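Local coordinates for putative sulfatase yidJ (Bacteroides fragilis, PDB 2QZU), which probably hydrolyses sulfate esters as a metal-dependent member of the sulfatase family, within the alkaline phosphatase clan, although its substrate is not known, at residues A[85-90]-A[376-381]; A[145-150]-A[172-177]; A[216-221]-A[300-305]; A[260-265]-A[320-325]; A[423-428]-A[460-465]. All blocks are in the same frame, centred on the assembly; numbering follows the deposited sequence.

Contact 1: A[85-90]-A[376-381]; sequences TGMYPI and PETVQT
G86 and Q380 meet backbone to backbone, and that is the tight part of this contact. The carbonyl G86 O takes two N-H groups at once, Q380 N at 2.8 Å and T381 N at 3.1 Å, which come in from opposite faces of the carbonyl plane. G86, with positive phi, follows helix 76-85, and with no side chain there V379 CG1 packs 3.6 Å from G86 O. Beside it Y88 lays its ring face on T381 CG2, a CH-pi contact with CG2 4.1 Å from the ring centroid, while W468 meets the same ring edge-to-face. The looser side is wet. Q380 is extended, CD anti to CB (chi2 176°), and its amide oxygen OE1 accepts from Y88 N at 3.0 Å. A water lies 2.8 Å from Q380 OE1 and probably donates to it; a second water donates to Q380 O. Out at the margin M87, a selenomethionine, rests SE against T378 OG1. Q380 NE2 donates to T472 O near the C-terminal helix. The chemistry implies a join made by two backbone bonds to one carbonyl and a side-chain amide oxygen taking a backbone N-H, with the Y88 ring packed on T381 CG2.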
# COMPACT_ATOMS: atom_id res chain seq x y z
N THR A 85 -29.73 12.63 5.73
CA THR A 85 -31.04 12.48 6.36
C THR A 85 -31.37 13.49 7.45
O THR A 85 -32.55 13.69 7.77
CB THR A 85 -31.20 11.09 7.00
OG1 THR A 85 -30.28 10.95 8.09
CG2 THR A 85 -30.93 9.99 5.98
N GLY A 86 -30.35 14.09 8.05
CA GLY A 86 -30.59 15.04 9.12
C GLY A 86 -31.02 14.31 10.39
O GLY A 86 -31.58 14.91 11.30
N MSE A 87 -30.76 13.01 10.44
CA MSE A 87 -31.13 12.19 11.59
C MSE A 87 -29.88 11.61 12.24
O MSE A 87 -28.86 11.41 11.57
CB MSE A 87 -32.05 11.04 11.17
CG MSE A 87 -33.34 11.48 10.50
SE MSE A 87 -34.49 9.98 10.02
CE MSE A 87 -34.17 9.93 8.11
N TYR A 88 -29.95 11.33 13.53
CA TYR A 88 -28.81 10.74 14.20
C TYR A 88 -28.72 9.28 13.72
O TYR A 88 -29.67 8.77 13.13
CB TYR A 88 -28.96 10.96 15.71
CG TYR A 88 -28.80 12.45 16.03
CD1 TYR A 88 -27.55 13.06 15.91
CD2 TYR A 88 -29.90 13.25 16.32
CE1 TYR A 88 -27.40 14.44 16.07
CE2 TYR A 88 -29.76 14.64 16.48
CZ TYR A 88 -28.51 15.22 16.35
OH TYR A 88 -28.37 16.59 16.49
N PRO A 89 -27.59 8.59 13.95
CA PRO A 89 -27.42 7.20 13.49
C PRO A 89 -28.54 6.16 13.58
O PRO A 89 -28.79 5.45 12.60
CB PRO A 89 -26.13 6.75 14.17
CG PRO A 89 -26.04 7.61 15.38
CD PRO A 89 -26.52 8.95 14.90
N ILE A 90 -29.21 6.04 14.72
CA ILE A 90 -30.27 5.04 14.83
C ILE A 90 -31.36 5.30 13.79
O ILE A 90 -31.82 4.38 13.11
CB ILE A 90 -30.89 5.04 16.24
CG1 ILE A 90 -29.79 4.81 17.28
CG2 ILE A 90 -31.94 3.94 16.34
CD1 ILE A 90 -28.96 3.56 17.05
N PRO A 376 -38.34 18.10 6.76
CA PRO A 376 -39.24 17.05 7.27
C PRO A 376 -39.30 17.05 8.80
O PRO A 376 -38.37 17.48 9.47
CB PRO A 376 -38.62 15.77 6.73
CG PRO A 376 -37.92 16.22 5.49
CD PRO A 376 -37.29 17.51 5.92
N GLU A 377 -40.42 16.55 9.33
CA GLU A 377 -40.59 16.46 10.77
C GLU A 377 -39.64 15.40 11.32
O GLU A 377 -39.37 15.35 12.51
CB GLU A 377 -42.04 16.08 11.10
CG GLU A 377 -42.34 15.87 12.57
CD GLU A 377 -42.09 17.12 13.40
OE1 GLU A 377 -42.73 18.15 13.13
OE2 GLU A 377 -41.25 17.06 14.33
N THR A 378 -39.13 14.56 10.42
CA THR A 378 -38.22 13.49 10.80
C THR A 378 -36.79 13.97 11.09
O THR A 378 -36.01 13.25 11.70
CB THR A 378 -38.17 12.39 9.71
OG1 THR A 378 -37.40 11.28 10.18
CG2 THR A 378 -37.54 12.93 8.43
N VAL A 379 -36.46 15.19 10.66
CA VAL A 379 -35.12 15.73 10.90
C VAL A 379 -34.90 16.03 12.38
O VAL A 379 -35.72 16.69 13.03
CB VAL A 379 -34.89 17.01 10.04
CG1 VAL A 379 -33.61 17.71 10.45
CG2 VAL A 379 -34.82 16.61 8.57
N GLN A 380 -33.79 15.53 12.91
CA GLN A 380 -33.45 15.69 14.33
C GLN A 380 -32.32 16.65 14.66
O GLN A 380 -32.21 17.12 15.79
CB GLN A 380 -33.08 14.32 14.92
CG GLN A 380 -34.12 13.24 14.77
CD GLN A 380 -33.62 11.90 15.29
OE1 GLN A 380 -32.69 11.32 14.74
NE2 GLN A 380 -34.24 11.42 16.36
N THR A 381 -31.46 16.93 13.68
CA THR A 381 -30.31 17.81 13.92
C THR A 381 -30.66 19.29 14.11
O THR A 381 -31.78 19.72 13.85
CB THR A 381 -29.26 17.63 12.81
OG1 THR A 381 -29.83 17.95 11.54
CG2 THR A 381 -28.79 16.17 12.78
O HOH W 1 -32.09 8.72 15.58
O HOH W 2 -30.89 18.67 17.51

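Contact 2: A[145-150]-A[172-177]; sequences TYNNRG and YGTYDY
Two irregular loops flanking edge strand 168-172 of the large mixed sheet of this alkaline phosphatase-like fold pack together here, joined by an offset edge-to-face aromatic pair, Y146 on Y175. The edge of Y146 points at the face of Y175, with planes at 72° and centroids 5.0 Å apart; Y146 CE1 sits over that face toward its rim, and Y146 CD1 comes within 3.4 Å of Y175 CE1. Y146 starts from a 3-10 turn, with CG between its backbone N and carbonyl carbon (chi1 83°), and its ring runs across to the other loop, where the hydroxyl OH accepts from D176 N at 2.9 Å. A water, modelled rather close to the hydroxyl, appears to accept from it and donates to D176 OD2. The far end of Y175 is tied down separately, its OH bonding to K180 O, while the side chains of M182 and Y195 touch Y175. The second subunit closes in from outside: its K24 bonds to Y146 O, and its G370 O takes the hydroxyl of Y177. Next to the ring pair, T145 OG1 donates to N147 OD1 and steadies that amide. The other branch, N147 ND2, donates to T174 O at 2.8 Å, with the oxygen nearly in the amide plane but the nitrogen standing 54° out of the carbonyl plane.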
# COMPACT_ATOMS: atom_id res chain seq x y z
N THR A 145 -13.85 -3.95 -8.56
CA THR A 145 -12.81 -3.00 -8.15
C THR A 145 -11.99 -3.69 -7.07
O THR A 145 -12.47 -4.62 -6.42
CB THR A 145 -13.39 -1.66 -7.61
OG1 THR A 145 -14.35 -1.93 -6.58
CG2 THR A 145 -14.03 -0.87 -8.74
N TYR A 146 -10.75 -3.25 -6.87
CA TYR A 146 -9.84 -3.89 -5.92
C TYR A 146 -10.37 -4.08 -4.49
O TYR A 146 -10.09 -5.10 -3.86
CB TYR A 146 -8.50 -3.14 -5.86
CG TYR A 146 -8.52 -1.94 -4.95
CD1 TYR A 146 -9.03 -0.72 -5.39
CD2 TYR A 146 -8.12 -2.05 -3.62
CE1 TYR A 146 -9.14 0.36 -4.53
CE2 TYR A 146 -8.23 -0.98 -2.75
CZ TYR A 146 -8.75 0.23 -3.22
OH TYR A 146 -8.92 1.28 -2.36
N ASN A 147 -11.12 -3.10 -3.99
CA ASN A 147 -11.64 -3.19 -2.62
C ASN A 147 -12.87 -4.08 -2.46
O ASN A 147 -13.54 -4.04 -1.43
CB ASN A 147 -11.90 -1.79 -2.06
CG ASN A 147 -12.80 -0.93 -2.95
OD1 ASN A 147 -13.01 -1.23 -4.13
ND2 ASN A 147 -13.33 0.15 -2.38
N ASN A 148 -13.16 -4.88 -3.49
CA ASN A 148 -14.28 -5.80 -3.44
C ASN A 148 -13.78 -7.23 -3.56
O ASN A 148 -14.57 -8.18 -3.63
CB ASN A 148 -15.28 -5.49 -4.56
CG ASN A 148 -16.20 -4.34 -4.21
OD1 ASN A 148 -16.07 -3.73 -3.15
ND2 ASN A 148 -17.13 -4.05 -5.11
N ARG A 149 -12.46 -7.38 -3.59
CA ARG A 149 -11.84 -8.70 -3.67
C ARG A 149 -11.54 -9.13 -2.23
O ARG A 149 -11.14 -8.32 -1.40
CB ARG A 149 -10.52 -8.63 -4.45
CG ARG A 149 -10.65 -8.27 -5.92
CD ARG A 149 -11.47 -9.29 -6.69
NE ARG A 149 -11.54 -8.98 -8.12
CZ ARG A 149 -10.68 -9.42 -9.03
NH1 ARG A 149 -9.68 -10.21 -8.68
NH2 ARG A 149 -10.83 -9.07 -10.31
N GLY A 150 -11.73 -10.41 -1.95
CA GLY A 150 -11.46 -10.90 -0.61
C GLY A 150 -12.71 -11.18 0.20
O GLY A 150 -13.80 -11.34 -0.34
N TYR A 172 -18.95 7.26 -7.10
CA TYR A 172 -18.66 5.87 -6.75
C TYR A 172 -19.00 5.63 -5.28
O TYR A 172 -19.38 6.57 -4.57
CB TYR A 172 -17.18 5.57 -7.01
CG TYR A 172 -16.22 6.47 -6.25
CD1 TYR A 172 -15.90 7.75 -6.71
CD2 TYR A 172 -15.64 6.03 -5.05
CE1 TYR A 172 -15.03 8.57 -5.99
CE2 TYR A 172 -14.77 6.85 -4.33
CZ TYR A 172 -14.47 8.11 -4.81
OH TYR A 172 -13.60 8.91 -4.11
N GLY A 173 -18.91 4.38 -4.84
CA GLY A 173 -19.20 4.05 -3.45
C GLY A 173 -18.01 4.49 -2.62
O GLY A 173 -18.07 5.50 -1.91
N THR A 174 -16.93 3.72 -2.69
CA THR A 174 -15.68 4.08 -2.02
C THR A 174 -14.57 3.38 -2.79
O THR A 174 -14.78 2.30 -3.36
CB THR A 174 -15.67 3.72 -0.51
OG1 THR A 174 -14.58 4.41 0.12
CG2 THR A 174 -15.52 2.22 -0.29
N TYR A 175 -13.40 4.01 -2.86
CA TYR A 175 -12.26 3.50 -3.62
C TYR A 175 -11.13 4.46 -3.25
O TYR A 175 -11.29 5.68 -3.39
CB TYR A 175 -12.59 3.60 -5.11
CG TYR A 175 -11.49 3.19 -6.05
CD1 TYR A 175 -11.41 1.88 -6.54
CD2 TYR A 175 -10.56 4.12 -6.51
CE1 TYR A 175 -10.43 1.52 -7.47
CE2 TYR A 175 -9.59 3.77 -7.44
CZ TYR A 175 -9.53 2.48 -7.91
OH TYR A 175 -8.58 2.17 -8.86
N ASP A 176 -9.98 3.92 -2.84
CA ASP A 176 -8.90 4.77 -2.37
C ASP A 176 -7.58 4.88 -3.12
O ASP A 176 -6.62 5.43 -2.58
CB ASP A 176 -8.62 4.43 -0.90
CG ASP A 176 -9.89 4.36 -0.07
OD1 ASP A 176 -10.82 5.14 -0.34
OD2 ASP A 176 -9.97 3.52 0.86
N TYR A 177 -7.52 4.36 -4.34
CA TYR A 177 -6.30 4.48 -5.13
C TYR A 177 -6.50 5.79 -5.92
O TYR A 177 -6.94 5.77 -7.06
CB TYR A 177 -6.14 3.29 -6.08
CG TYR A 177 -4.83 3.32 -6.83
CD1 TYR A 177 -3.63 3.02 -6.18
CD2 TYR A 177 -4.79 3.70 -8.17
CE1 TYR A 177 -2.41 3.11 -6.85
CE2 TYR A 177 -3.58 3.79 -8.85
CZ TYR A 177 -2.40 3.50 -8.18
OH TYR A 177 -1.20 3.61 -8.85
O HOH W 3 -9.65 0.77 -0.06

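Contact 3: A[216-221]-A[300-305]; sequences KDQKQP and NNLFDN
K216 lays its aliphatic chain across the amide of N300, the two side chains crossing at about a right angle. In the lysine CG is anti to the backbone N (chi1 -169°) and the chain stays extended beyond it; its methylenes pass N300 OD1 one after another. K216 CB lies 3.4 Å from N300 OD1, and K216 CD comes to 3.2 Å from N300 OD1. These are van der Waals touches along the chain. The other branch of the amide, N300 ND2, turns back to its own helix and bonds to A296 O, which fixes the way the group faces. At the backbone of K216 a water does the joining: it donates to K216 O at 2.9 Å and to N300 O at 2.7 Å, stitching the two loops through their carbonyls. Nearby, L302 CD1 lies 4.1 Å from K216 N. Past D217 the chain turns with positive phi at Q218, whose side chain heads back to the other loop. There Q218 CG meets L302 CD2, the other methyl, at 3.8 Å, the side chains running alongside in opposite senses. I212 of helix 200-213 and L297 of the preceding helix also touch this leucine. At the end of helix 267-299, the bonds L302 N to L297 O and N301 N to K298 O, with N301 at positive phi, form a Schellman motif, just before the chain enters strand 306-311 of the central sheet.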
# COMPACT_ATOMS: atom_id res chain seq x y z
N LYS A 216 -24.24 28.94 -16.01
CA LYS A 216 -24.05 30.37 -16.22
C LYS A 216 -25.29 31.19 -16.63
O LYS A 216 -25.38 32.37 -16.29
CB LYS A 216 -22.93 30.60 -17.24
CG LYS A 216 -22.48 32.05 -17.33
CD LYS A 216 -21.38 32.23 -18.37
CE LYS A 216 -20.96 33.68 -18.47
NZ LYS A 216 -19.93 33.89 -19.53
N ASP A 217 -26.23 30.59 -17.35
CA ASP A 217 -27.41 31.34 -17.78
C ASP A 217 -28.38 31.66 -16.64
O ASP A 217 -29.30 32.46 -16.80
CB ASP A 217 -28.15 30.59 -18.91
CG ASP A 217 -29.00 29.45 -18.39
OD1 ASP A 217 -28.53 28.68 -17.53
OD2 ASP A 217 -30.15 29.32 -18.87
N GLN A 218 -28.17 31.03 -15.49
CA GLN A 218 -29.00 31.24 -14.31
C GLN A 218 -30.50 31.11 -14.56
O GLN A 218 -31.29 31.87 -13.99
CB GLN A 218 -28.73 32.63 -13.71
CG GLN A 218 -27.28 32.89 -13.32
CD GLN A 218 -27.10 34.26 -12.67
OE1 GLN A 218 -27.61 34.51 -11.57
NE2 GLN A 218 -26.38 35.14 -13.35
N LYS A 219 -30.91 30.16 -15.38
CA LYS A 219 -32.34 29.98 -15.65
C LYS A 219 -33.03 29.30 -14.47
O LYS A 219 -34.25 29.39 -14.32
CB LYS A 219 -32.55 29.17 -16.93
CG LYS A 219 -32.02 27.75 -16.86
CD LYS A 219 -32.34 26.99 -18.14
CE LYS A 219 -31.76 25.59 -18.09
NZ LYS A 219 -32.09 24.81 -19.31
N GLN A 220 -32.25 28.62 -13.64
CA GLN A 220 -32.78 27.93 -12.47
C GLN A 220 -31.67 27.81 -11.44
O GLN A 220 -30.49 27.94 -11.77
CB GLN A 220 -33.26 26.53 -12.86
CG GLN A 220 -32.19 25.66 -13.51
CD GLN A 220 -32.71 24.29 -13.91
OE1 GLN A 220 -33.06 23.48 -13.06
NE2 GLN A 220 -32.77 24.04 -15.21
N PRO A 221 -32.02 27.57 -10.16
CA PRO A 221 -30.96 27.44 -9.16
C PRO A 221 -30.32 26.06 -9.31
O PRO A 221 -30.87 25.18 -9.98
CB PRO A 221 -31.70 27.57 -7.83
CG PRO A 221 -32.98 28.30 -8.19
CD PRO A 221 -33.34 27.68 -9.51
N ASN A 300 -18.09 32.76 -13.69
CA ASN A 300 -19.46 32.69 -14.19
C ASN A 300 -20.43 33.57 -13.41
O ASN A 300 -21.64 33.49 -13.60
CB ASN A 300 -19.95 31.24 -14.15
CG ASN A 300 -19.30 30.37 -15.22
OD1 ASN A 300 -19.59 30.52 -16.41
ND2 ASN A 300 -18.41 29.47 -14.81
N ASN A 301 -19.89 34.42 -12.53
CA ASN A 301 -20.72 35.31 -11.72
C ASN A 301 -21.72 34.50 -10.89
O ASN A 301 -22.87 34.91 -10.69
CB ASN A 301 -21.47 36.31 -12.61
CG ASN A 301 -20.57 37.39 -13.17
OD1 ASN A 301 -20.95 38.15 -14.06
ND2 ASN A 301 -19.35 37.47 -12.63
N LEU A 302 -21.25 33.35 -10.41
CA LEU A 302 -22.07 32.44 -9.61
C LEU A 302 -21.48 32.24 -8.22
O LEU A 302 -21.73 31.21 -7.59
CB LEU A 302 -22.17 31.08 -10.31
CG LEU A 302 -22.85 31.00 -11.68
CD1 LEU A 302 -22.69 29.60 -12.26
CD2 LEU A 302 -24.32 31.37 -11.53
N PHE A 303 -20.69 33.19 -7.75
CA PHE A 303 -20.07 33.07 -6.43
C PHE A 303 -20.82 33.87 -5.37
O PHE A 303 -21.06 33.38 -4.27
CB PHE A 303 -18.61 33.53 -6.47
CG PHE A 303 -17.89 33.38 -5.15
CD1 PHE A 303 -17.63 32.11 -4.63
CD2 PHE A 303 -17.50 34.50 -4.42
CE1 PHE A 303 -16.98 31.96 -3.40
CE2 PHE A 303 -16.86 34.36 -3.18
CZ PHE A 303 -16.60 33.09 -2.68
N ASP A 304 -21.21 35.09 -5.71
CA ASP A 304 -21.90 35.95 -4.76
C ASP A 304 -23.23 35.44 -4.25
O ASP A 304 -23.54 35.61 -3.06
CB ASP A 304 -22.11 37.35 -5.35
CG ASP A 304 -20.81 38.09 -5.58
OD1 ASP A 304 -19.78 37.69 -4.99
OD2 ASP A 304 -20.83 39.08 -6.34
N ASN A 305 -24.04 34.83 -5.11
CA ASN A 305 -25.33 34.34 -4.63
C ASN A 305 -25.38 32.83 -4.57
O ASN A 305 -26.37 32.20 -4.94
CB ASN A 305 -26.49 34.85 -5.48
CG ASN A 305 -27.83 34.65 -4.79
OD1 ASN A 305 -27.97 34.98 -3.60
ND2 ASN A 305 -28.81 34.13 -5.51
O HOH W 4 -24.27 33.86 -14.05

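Contact 4: A[260-265]-A[320-325]; sequences DIPAKG and AHENAG
D260 turns its side chain toward H321, and CB makes the first touch. It sits over one face of the imidazole, displaced toward the rim, in a CH-pi contact 3.7 Å from the ring centroid and 22° off its normal. CG lies between the backbone N and the carbonyl carbon, and of the carboxylate beyond it, D260 OD2 passes A320 CB at 3.8 Å and is salt-bridged to R258. The same residue gives its carbonyl to the contact. D260 O accepts from H321 N at 2.7 Å, in the carbonyl plane and nearly straight at 171°, and A320 CA adds a CH...O approach of 3.3 Å to the same D260 O. This ties the loop leading into the long helix 267-299 to the one between strand 306-311 and helix 331-334 of the sulfatase domain, loop-to-loop packing beside the start of helix 267-299. Y330 stacks on the imidazole, while M447 packs near both D260 and H321. Farther along, P262 meets the carboxylate of E322. In the glutamate the bend at chi2 (-64°) brings CD back toward P262, and E322 OE2 lies 3.2 Å from P262 CG.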
# COMPACT_ATOMS: atom_id res chain seq x y z
N ASP A 260 -0.20 13.90 23.27
CA ASP A 260 -1.06 12.87 22.70
C ASP A 260 -0.38 12.11 21.55
O ASP A 260 -0.87 11.07 21.12
CB ASP A 260 -2.39 13.47 22.22
CG ASP A 260 -2.21 14.59 21.22
OD1 ASP A 260 -1.30 15.43 21.41
OD2 ASP A 260 -2.99 14.65 20.25
N ILE A 261 0.74 12.64 21.06
CA ILE A 261 1.47 11.98 19.99
C ILE A 261 2.60 11.14 20.60
O ILE A 261 3.52 11.67 21.21
CB ILE A 261 2.08 13.01 19.01
CG1 ILE A 261 0.95 13.80 18.33
CG2 ILE A 261 2.93 12.30 17.96
CD1 ILE A 261 1.44 14.95 17.44
N PRO A 262 2.53 9.80 20.45
CA PRO A 262 3.56 8.92 21.02
C PRO A 262 4.97 9.29 20.59
O PRO A 262 5.18 9.89 19.53
CB PRO A 262 3.13 7.54 20.53
CG PRO A 262 1.64 7.66 20.45
CD PRO A 262 1.47 9.01 19.80
N ALA A 263 5.95 8.90 21.40
CA ALA A 263 7.35 9.20 21.13
C ALA A 263 7.91 8.48 19.91
O ALA A 263 7.40 7.45 19.47
CB ALA A 263 8.19 8.87 22.36
N LYS A 264 8.99 9.04 19.37
CA LYS A 264 9.65 8.43 18.22
C LYS A 264 10.16 7.07 18.69
O LYS A 264 10.58 6.93 19.84
CB LYS A 264 10.82 9.31 17.76
CG LYS A 264 11.50 8.84 16.49
CD LYS A 264 12.58 9.82 16.05
CE LYS A 264 13.23 9.37 14.75
NZ LYS A 264 13.82 8.01 14.88
N GLY A 265 10.10 6.08 17.81
CA GLY A 265 10.55 4.75 18.19
C GLY A 265 9.40 3.81 18.50
O GLY A 265 9.57 2.60 18.50
N ALA A 320 -2.00 9.55 17.08
CA ALA A 320 -2.30 10.28 18.31
C ALA A 320 -3.21 9.41 19.18
O ALA A 320 -4.11 8.74 18.67
CB ALA A 320 -2.99 11.60 17.98
N HIS A 321 -2.95 9.43 20.48
CA HIS A 321 -3.71 8.64 21.45
C HIS A 321 -3.62 7.15 21.16
O HIS A 321 -4.50 6.37 21.53
CB HIS A 321 -5.17 9.11 21.48
CG HIS A 321 -5.36 10.45 22.12
ND1 HIS A 321 -5.13 10.67 23.46
CD2 HIS A 321 -5.71 11.65 21.60
CE1 HIS A 321 -5.33 11.95 23.74
NE2 HIS A 321 -5.68 12.56 22.62
N GLU A 322 -2.54 6.75 20.50
CA GLU A 322 -2.30 5.35 20.15
C GLU A 322 -3.35 4.79 19.19
O GLU A 322 -3.53 3.58 19.10
CB GLU A 322 -2.25 4.48 21.41
CG GLU A 322 -1.21 4.89 22.44
CD GLU A 322 0.22 4.76 21.95
OE1 GLU A 322 0.45 4.08 20.94
OE2 GLU A 322 1.12 5.34 22.60
N ASN A 323 -4.06 5.68 18.49
CA ASN A 323 -5.09 5.29 17.53
C ASN A 323 -4.64 5.63 16.12
O ASN A 323 -4.23 6.77 15.85
CB ASN A 323 -6.41 6.02 17.82
CG ASN A 323 -7.17 5.43 18.98
OD1 ASN A 323 -6.73 5.51 20.13
ND2 ASN A 323 -8.31 4.82 18.69
N ALA A 324 -4.72 4.67 15.22
CA ALA A 324 -4.33 4.91 13.85
C ALA A 324 -5.41 5.58 13.03
O ALA A 324 -5.12 6.44 12.18
CB ALA A 324 -4.00 3.54 13.16
N GLY A 325 -6.67 5.25 13.33
CA GLY A 325 -7.76 5.79 12.51
C GLY A 325 -8.59 6.82 13.19
O GLY A 325 -8.04 7.70 13.85

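Contact 5: A[423-428]-A[460-465]; sequences YAVHAT and TFNRQL
Helix 455-471 packs on one face of the four-stranded antiparallel sheet near the C-terminus, and Y423 on strand 421-428 makes the largest part of that contact. The helix crosses the strand segment at -73°, with the axes 9.5 Å apart. F461 CB lies over one face of the Y423 ring, displaced toward its rim and 3.7 Å from the centroid, which makes a close CH-pi contact. The two rings themselves, near parallel, are slid apart and barely overlap. One turn on, L465 reaches V425 tip to tip, CD1 to CG2 at 3.7 Å, and the same leucine methyl also lies near Y423 CE2. What positions this layer is the sheet and its neighbours. Y423 and V425 are locked by backbone bonds to L416 and R414 of strand 412-417, and A424 pairs with I436 on the other side. V435 touches Y423, L437 packs on F461, and L416 and R414 touch L465. In the tyrosine CG is anti to the backbone N (chi1 176°), sending the ring out from the strand; its hydroxyl lies near the N462 amide. Ring and amide planes stand at 90°, and a water links the two groups: it lies 3.0 Å from Y423 OH and donates to N462 OD1 at 2.9 Å.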
# COMPACT_ATOMS: atom_id res chain seq x y z
N TYR A 423 -17.65 14.21 27.29
CA TYR A 423 -18.12 13.15 28.17
C TYR A 423 -18.64 11.99 27.34
O TYR A 423 -19.30 12.19 26.33
CB TYR A 423 -19.24 13.67 29.07
CG TYR A 423 -19.89 12.64 29.96
CD1 TYR A 423 -19.24 12.18 31.11
CD2 TYR A 423 -21.15 12.11 29.66
CE1 TYR A 423 -19.83 11.23 31.94
CE2 TYR A 423 -21.75 11.16 30.48
CZ TYR A 423 -21.08 10.73 31.62
OH TYR A 423 -21.66 9.78 32.43
N ALA A 424 -18.32 10.77 27.76
CA ALA A 424 -18.80 9.60 27.04
C ALA A 424 -18.95 8.41 27.97
O ALA A 424 -18.21 8.26 28.94
CB ALA A 424 -17.85 9.25 25.91
N VAL A 425 -19.94 7.57 27.67
CA VAL A 425 -20.17 6.36 28.45
C VAL A 425 -20.19 5.20 27.47
O VAL A 425 -20.61 5.35 26.32
CB VAL A 425 -21.51 6.39 29.23
CG1 VAL A 425 -21.54 7.56 30.19
CG2 VAL A 425 -22.69 6.45 28.27
N HIS A 426 -19.70 4.06 27.91
CA HIS A 426 -19.69 2.88 27.07
C HIS A 426 -20.60 1.84 27.68
O HIS A 426 -20.70 1.74 28.91
CB HIS A 426 -18.28 2.32 26.91
CG HIS A 426 -18.22 1.11 26.02
ND1 HIS A 426 -18.41 -0.17 26.49
CD2 HIS A 426 -18.04 1.00 24.68
CE1 HIS A 426 -18.35 -1.02 25.48
NE2 HIS A 426 -18.13 -0.33 24.37
N ALA A 427 -21.26 1.07 26.83
CA ALA A 427 -22.15 0.02 27.31
C ALA A 427 -21.88 -1.25 26.52
O ALA A 427 -21.52 -1.20 25.34
CB ALA A 427 -23.61 0.44 27.14
N THR A 428 -22.06 -2.38 27.19
CA THR A 428 -21.89 -3.68 26.56
C THR A 428 -23.17 -4.42 26.91
O THR A 428 -23.49 -4.62 28.08
CB THR A 428 -20.67 -4.44 27.13
OG1 THR A 428 -19.47 -3.71 26.84
CG2 THR A 428 -20.57 -5.83 26.51
N THR A 460 -24.24 15.03 36.43
CA THR A 460 -24.94 16.07 35.68
C THR A 460 -24.97 15.71 34.19
O THR A 460 -26.01 15.79 33.55
CB THR A 460 -24.25 17.44 35.84
OG1 THR A 460 -24.18 17.77 37.24
CG2 THR A 460 -25.04 18.51 35.11
N PHE A 461 -23.82 15.31 33.66
CA PHE A 461 -23.75 14.93 32.25
C PHE A 461 -24.57 13.67 32.00
O PHE A 461 -25.15 13.51 30.93
CB PHE A 461 -22.29 14.71 31.82
CG PHE A 461 -21.51 15.98 31.62
CD1 PHE A 461 -22.01 17.01 30.83
CD2 PHE A 461 -20.25 16.14 32.20
CE1 PHE A 461 -21.27 18.17 30.61
CE2 PHE A 461 -19.51 17.30 32.00
CZ PHE A 461 -20.02 18.32 31.20
N ASN A 462 -24.65 12.80 33.00
CA ASN A 462 -25.41 11.57 32.87
C ASN A 462 -26.90 11.84 32.60
O ASN A 462 -27.48 11.26 31.69
CB ASN A 462 -25.27 10.72 34.14
CG ASN A 462 -24.63 9.37 33.88
OD1 ASN A 462 -24.46 8.57 34.80
ND2 ASN A 462 -24.26 9.11 32.63
N ARG A 463 -27.51 12.72 33.38
CA ARG A 463 -28.92 13.03 33.15
C ARG A 463 -29.08 13.78 31.83
O ARG A 463 -30.04 13.57 31.11
CB ARG A 463 -29.51 13.85 34.30
CG ARG A 463 -28.89 15.22 34.52
CD ARG A 463 -29.79 16.05 35.43
NE ARG A 463 -29.16 17.30 35.86
CZ ARG A 463 -28.16 17.38 36.72
NH1 ARG A 463 -27.66 16.27 37.26
NH2 ARG A 463 -27.65 18.56 37.06
N GLN A 464 -28.11 14.64 31.52
CA GLN A 464 -28.15 15.41 30.29
C GLN A 464 -28.08 14.47 29.08
O GLN A 464 -28.79 14.67 28.10
CB GLN A 464 -26.99 16.41 30.26
CG GLN A 464 -27.02 17.37 29.07
CD GLN A 464 -25.88 18.38 29.09
OE1 GLN A 464 -25.70 19.14 28.13
NE2 GLN A 464 -25.13 18.41 30.18
N LEU A 465 -27.24 13.44 29.17
CA LEU A 465 -27.10 12.47 28.08
C LEU A 465 -28.38 11.67 27.93
O LEU A 465 -28.88 11.46 26.83
CB LEU A 465 -25.94 11.51 28.36
CG LEU A 465 -25.07 10.99 27.21
CD1 LEU A 465 -24.52 9.63 27.59
CD2 LEU A 465 -25.86 10.88 25.92
O HOH W 5 -21.58 8.12 34.90

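Contacts 2 and 5 are the buried ones, and both rest on aromatic packing: in contact 2 between loops beside an edge strand of the large sheet, reinforced by the second subunit, in contact 5 between a helix and the small C-terminal sheet. Contacts 1, 3 and 4 are partly buried loop pairs. Contact 1 relies on a shared carbonyl and contact 4 on a single straight backbone bond, whereas contact 3, the most solvent-exposed, is bridged by water. Contacts 3 and 4 share helix 267-299, contact 4 before its start and contact 3 at its end, with centres about 46 Å apart. Contact 1 lies about 21 Å from contact 5, centre to centre, and helix 455-471 serves both.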